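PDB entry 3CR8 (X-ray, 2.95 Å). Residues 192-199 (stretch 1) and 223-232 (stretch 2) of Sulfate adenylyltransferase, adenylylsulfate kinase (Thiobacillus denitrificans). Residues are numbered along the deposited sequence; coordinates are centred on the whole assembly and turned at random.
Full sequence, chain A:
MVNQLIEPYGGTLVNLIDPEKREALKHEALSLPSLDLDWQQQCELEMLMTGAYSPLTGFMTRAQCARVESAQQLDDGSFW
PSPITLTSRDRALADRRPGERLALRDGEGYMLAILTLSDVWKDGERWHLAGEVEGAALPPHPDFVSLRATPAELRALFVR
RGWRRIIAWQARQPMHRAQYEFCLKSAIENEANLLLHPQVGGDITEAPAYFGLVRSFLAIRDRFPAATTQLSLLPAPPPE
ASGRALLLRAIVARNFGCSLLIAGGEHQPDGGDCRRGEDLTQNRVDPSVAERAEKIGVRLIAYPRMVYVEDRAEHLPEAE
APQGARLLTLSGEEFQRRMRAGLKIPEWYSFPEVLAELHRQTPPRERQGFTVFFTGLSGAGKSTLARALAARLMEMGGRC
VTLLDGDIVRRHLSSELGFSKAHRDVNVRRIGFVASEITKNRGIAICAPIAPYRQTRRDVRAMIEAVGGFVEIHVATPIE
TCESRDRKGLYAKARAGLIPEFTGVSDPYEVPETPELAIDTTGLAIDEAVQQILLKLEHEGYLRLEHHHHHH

Stretch 1, residues 192-199: ANLLLHPQ
Stretch 2 223-232: RFPAATTQLS

Parallel β-strands pair through a staggered ladder in which alternate residues of each strand donate and accept, and the two stretches here, 192-199 and 223-232, are a compact example. Strands 193-196 and 229-231 run in the same direction, 17° apart, with axes 4.6 Å apart at closest approach. Leu-194 pairs with Thr-229, Leu-195 with Gln-230 and Leu-196 with Leu-231, at CA-CA distances of 4.6, 4.8 and 4.8 Å.

Stretch 2 approaches the sheet through Phe-224 (phi/psi -109/144), whose CA-to-CB bond points toward stretch 1. With chi1 -85° (m) and chi2 -80°, its ring meets two leucines. Leu-196 CD1 lies over one face, 4.0 Å from the centroid of the Phe-224 ring, and Leu-194 CD2 is 3.6 Å from Phe-224 CE1. An aromatic ring suits this place because it is large and apolar enough to meet both leucines, with one face under Leu-196 CD1. Pro-225 (-60/127) makes no contact across, but its carbonyl fastens the turn through Ala-226 (-66/-43) and Ala-227 (-77/4): Thr-229 OG1 donates to Pro-225 O at 2.7 Å.

Thr-228 (-134/-5) opens the ladder, Thr-228 O accepting from Leu-194 N at 2.7 Å. From Thr-229 (-132/150) the backbone is extended. The m rotamer of Thr-229 (chi1 -53°) accompanies the OG1 hydrogen bond to Pro-225 O, while Thr-229 CG2 sits 3.9 Å from Leu-196 CD1, so this β-branched residue serves polar and apolar needs together. Thr-229 CA also lies 3.1 Å from Leu-194 O, a CA-H...O contact.

Gln-230 (-139/142) supplies the central rungs: Gln-230 N donates to Leu-194 O (2.8 Å), and Gln-230 O accepts from Leu-196 N (2.7 Å). On the face shared with Leu-195 (t, p), Gln-230 CB is 3.8 Å from Leu-195 CD1, while the end of the glutamine side chain (chi1 -105°, chi2 -66°, chi3 150°) leads away, in keeping with its partial exposure.

Leu-231 (-111/136; t, p) returns to the face of Leu-194 (t, p), Leu-196 (m, t) and Thr-229. Leu-231 CD1 lies 3.9 Å from both Leu-196 CB and Pro-198 CD, extending the apolar layer.

Ser-232 (-156/158; chi1 -154°, t) closes the ladder, with Ser-232 N donating to Leu-196 O at 3.0 Å. Ser-232 O receives a weak hydrogen bond from His-197 ND1 at 3.4 Å, in line with the imidazole edge (chi1 -144°, chi2 19°), and lies 3.0 Å from Pro-198 CD. The small side chain fits a buried site, with Ser-232 CB 4.1 Å from Leu-195 CD1. Altogether the pairing buries 581 Å², both sides summed.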

# COMPACT_ATOMS: atom_id res chain seq x y z
N ALA A 192 6.25 11.80 36.84
CA ALA A 192 6.21 13.19 36.41
C ALA A 192 5.55 13.41 35.05
O ALA A 192 5.56 12.51 34.18
CB ALA A 192 7.63 13.77 36.42
N ASN A 193 4.97 14.60 34.88
CA ASN A 193 4.55 15.08 33.56
C ASN A 193 5.76 15.61 32.79
O ASN A 193 6.80 15.88 33.39
CB ASN A 193 3.48 16.16 33.69
CG ASN A 193 2.30 15.71 34.56
OD1 ASN A 193 1.26 15.30 34.05
ND2 ASN A 193 2.46 15.80 35.87
N LEU A 194 5.64 15.72 31.47
CA LEU A 194 6.79 16.05 30.65
C LEU A 194 6.54 17.31 29.89
O LEU A 194 5.47 17.48 29.28
CB LEU A 194 7.08 14.93 29.66
CG LEU A 194 8.20 15.21 28.67
CD1 LEU A 194 9.51 15.29 29.42
CD2 LEU A 194 8.25 14.15 27.57
N LEU A 195 7.54 18.20 29.95
CA LEU A 195 7.54 19.46 29.23
C LEU A 195 8.65 19.49 28.16
O LEU A 195 9.86 19.46 28.46
CB LEU A 195 7.69 20.64 30.21
CG LEU A 195 7.85 22.00 29.54
CD1 LEU A 195 6.56 22.37 28.80
CD2 LEU A 195 8.20 23.10 30.51
N LEU A 196 8.25 19.51 26.90
CA LEU A 196 9.21 19.68 25.82
C LEU A 196 9.38 21.17 25.64
O LEU A 196 8.41 21.88 25.28
CB LEU A 196 8.67 19.04 24.54
CG LEU A 196 8.35 17.55 24.69
CD1 LEU A 196 7.63 17.01 23.48
CD2 LEU A 196 9.65 16.77 24.92
N HIS A 197 10.59 21.63 25.92
CA HIS A 197 10.86 23.06 26.07
C HIS A 197 12.04 23.45 25.20
O HIS A 197 13.08 23.79 25.71
CB HIS A 197 11.18 23.33 27.55
CG HIS A 197 10.68 24.64 28.07
ND1 HIS A 197 9.68 25.36 27.46
CD2 HIS A 197 11.02 25.33 29.19
CE1 HIS A 197 9.43 26.45 28.16
NE2 HIS A 197 10.23 26.46 29.21
N PRO A 198 11.90 23.38 23.87
CA PRO A 198 13.05 23.62 22.98
C PRO A 198 13.56 25.07 22.98
O PRO A 198 12.74 26.00 22.84
CB PRO A 198 12.50 23.30 21.58
CG PRO A 198 11.19 22.66 21.79
CD PRO A 198 10.67 23.13 23.11
N GLN A 199 14.87 25.27 23.12
CA GLN A 199 15.43 26.61 23.03
C GLN A 199 15.18 27.25 21.66
O GLN A 199 15.44 26.66 20.62
CB GLN A 199 16.90 26.60 23.42
CG GLN A 199 17.11 26.95 24.86
CD GLN A 199 18.10 26.03 25.55
OE1 GLN A 199 18.80 25.25 24.90
NE2 GLN A 199 18.16 26.12 26.88
N ARG A 223 3.32 11.59 18.96
CA ARG A 223 3.89 10.35 19.47
C ARG A 223 3.95 10.35 20.99
O ARG A 223 4.40 9.39 21.61
CB ARG A 223 5.32 10.17 18.96
CG ARG A 223 5.48 10.11 17.45
CD ARG A 223 5.25 8.71 16.99
NE ARG A 223 5.35 8.58 15.55
CZ ARG A 223 5.23 7.41 14.94
NH1 ARG A 223 4.99 6.33 15.68
NH2 ARG A 223 5.35 7.31 13.62
N PHE A 224 3.54 11.45 21.59
CA PHE A 224 3.65 11.65 23.02
C PHE A 224 2.28 11.57 23.66
O PHE A 224 1.27 12.02 23.11
CB PHE A 224 4.29 13.01 23.35
CG PHE A 224 5.79 13.01 23.35
CD1 PHE A 224 6.51 12.52 24.43
CD2 PHE A 224 6.49 13.52 22.27
CE1 PHE A 224 7.89 12.52 24.43
CE2 PHE A 224 7.87 13.51 22.26
CZ PHE A 224 8.57 13.01 23.35
N PRO A 225 2.23 11.01 24.85
CA PRO A 225 0.95 10.92 25.55
C PRO A 225 0.41 12.33 25.79
O PRO A 225 1.12 13.19 26.31
CB PRO A 225 1.34 10.25 26.87
CG PRO A 225 2.65 9.54 26.59
CD PRO A 225 3.34 10.45 25.64
N ALA A 226 -0.82 12.57 25.38
CA ALA A 226 -1.38 13.89 25.47
C ALA A 226 -1.56 14.39 26.90
O ALA A 226 -1.26 15.55 27.22
CB ALA A 226 -2.70 13.95 24.69
N ALA A 227 -2.06 13.52 27.77
CA ALA A 227 -2.41 13.89 29.15
C ALA A 227 -1.18 14.02 30.04
O ALA A 227 -1.29 14.26 31.23
CB ALA A 227 -3.37 12.86 29.76
N THR A 228 -0.00 13.87 29.45
CA THR A 228 1.21 13.77 30.23
C THR A 228 2.37 14.65 29.69
O THR A 228 3.43 14.76 30.31
CB THR A 228 1.61 12.30 30.25
OG1 THR A 228 1.21 11.74 31.51
CG2 THR A 228 3.13 12.10 29.99
N THR A 229 2.13 15.30 28.56
CA THR A 229 3.19 15.98 27.85
C THR A 229 2.68 17.34 27.52
O THR A 229 1.49 17.50 27.36
CB THR A 229 3.49 15.23 26.55
OG1 THR A 229 3.73 13.85 26.85
CG2 THR A 229 4.70 15.84 25.84
N GLN A 230 3.59 18.32 27.45
CA GLN A 230 3.32 19.68 27.02
C GLN A 230 4.43 20.18 26.16
O GLN A 230 5.60 19.87 26.44
CB GLN A 230 3.24 20.63 28.22
CG GLN A 230 1.82 21.05 28.55
CD GLN A 230 1.22 21.89 27.44
OE1 GLN A 230 0.01 21.89 27.22
NE2 GLN A 230 2.08 22.60 26.73
N LEU A 231 4.08 20.94 25.11
CA LEU A 231 5.10 21.60 24.27
C LEU A 231 5.05 23.11 24.47
O LEU A 231 3.98 23.71 24.53
CB LEU A 231 4.95 21.24 22.79
CG LEU A 231 5.87 21.99 21.80
CD1 LEU A 231 7.32 21.55 21.90
CD2 LEU A 231 5.37 21.78 20.39
N SER A 232 6.20 23.74 24.61
CA SER A 232 6.20 25.17 24.80
C SER A 232 7.55 25.67 24.36
O SER A 232 8.49 24.90 24.30
CB SER A 232 5.95 25.51 26.26
OG SER A 232 5.38 26.79 26.36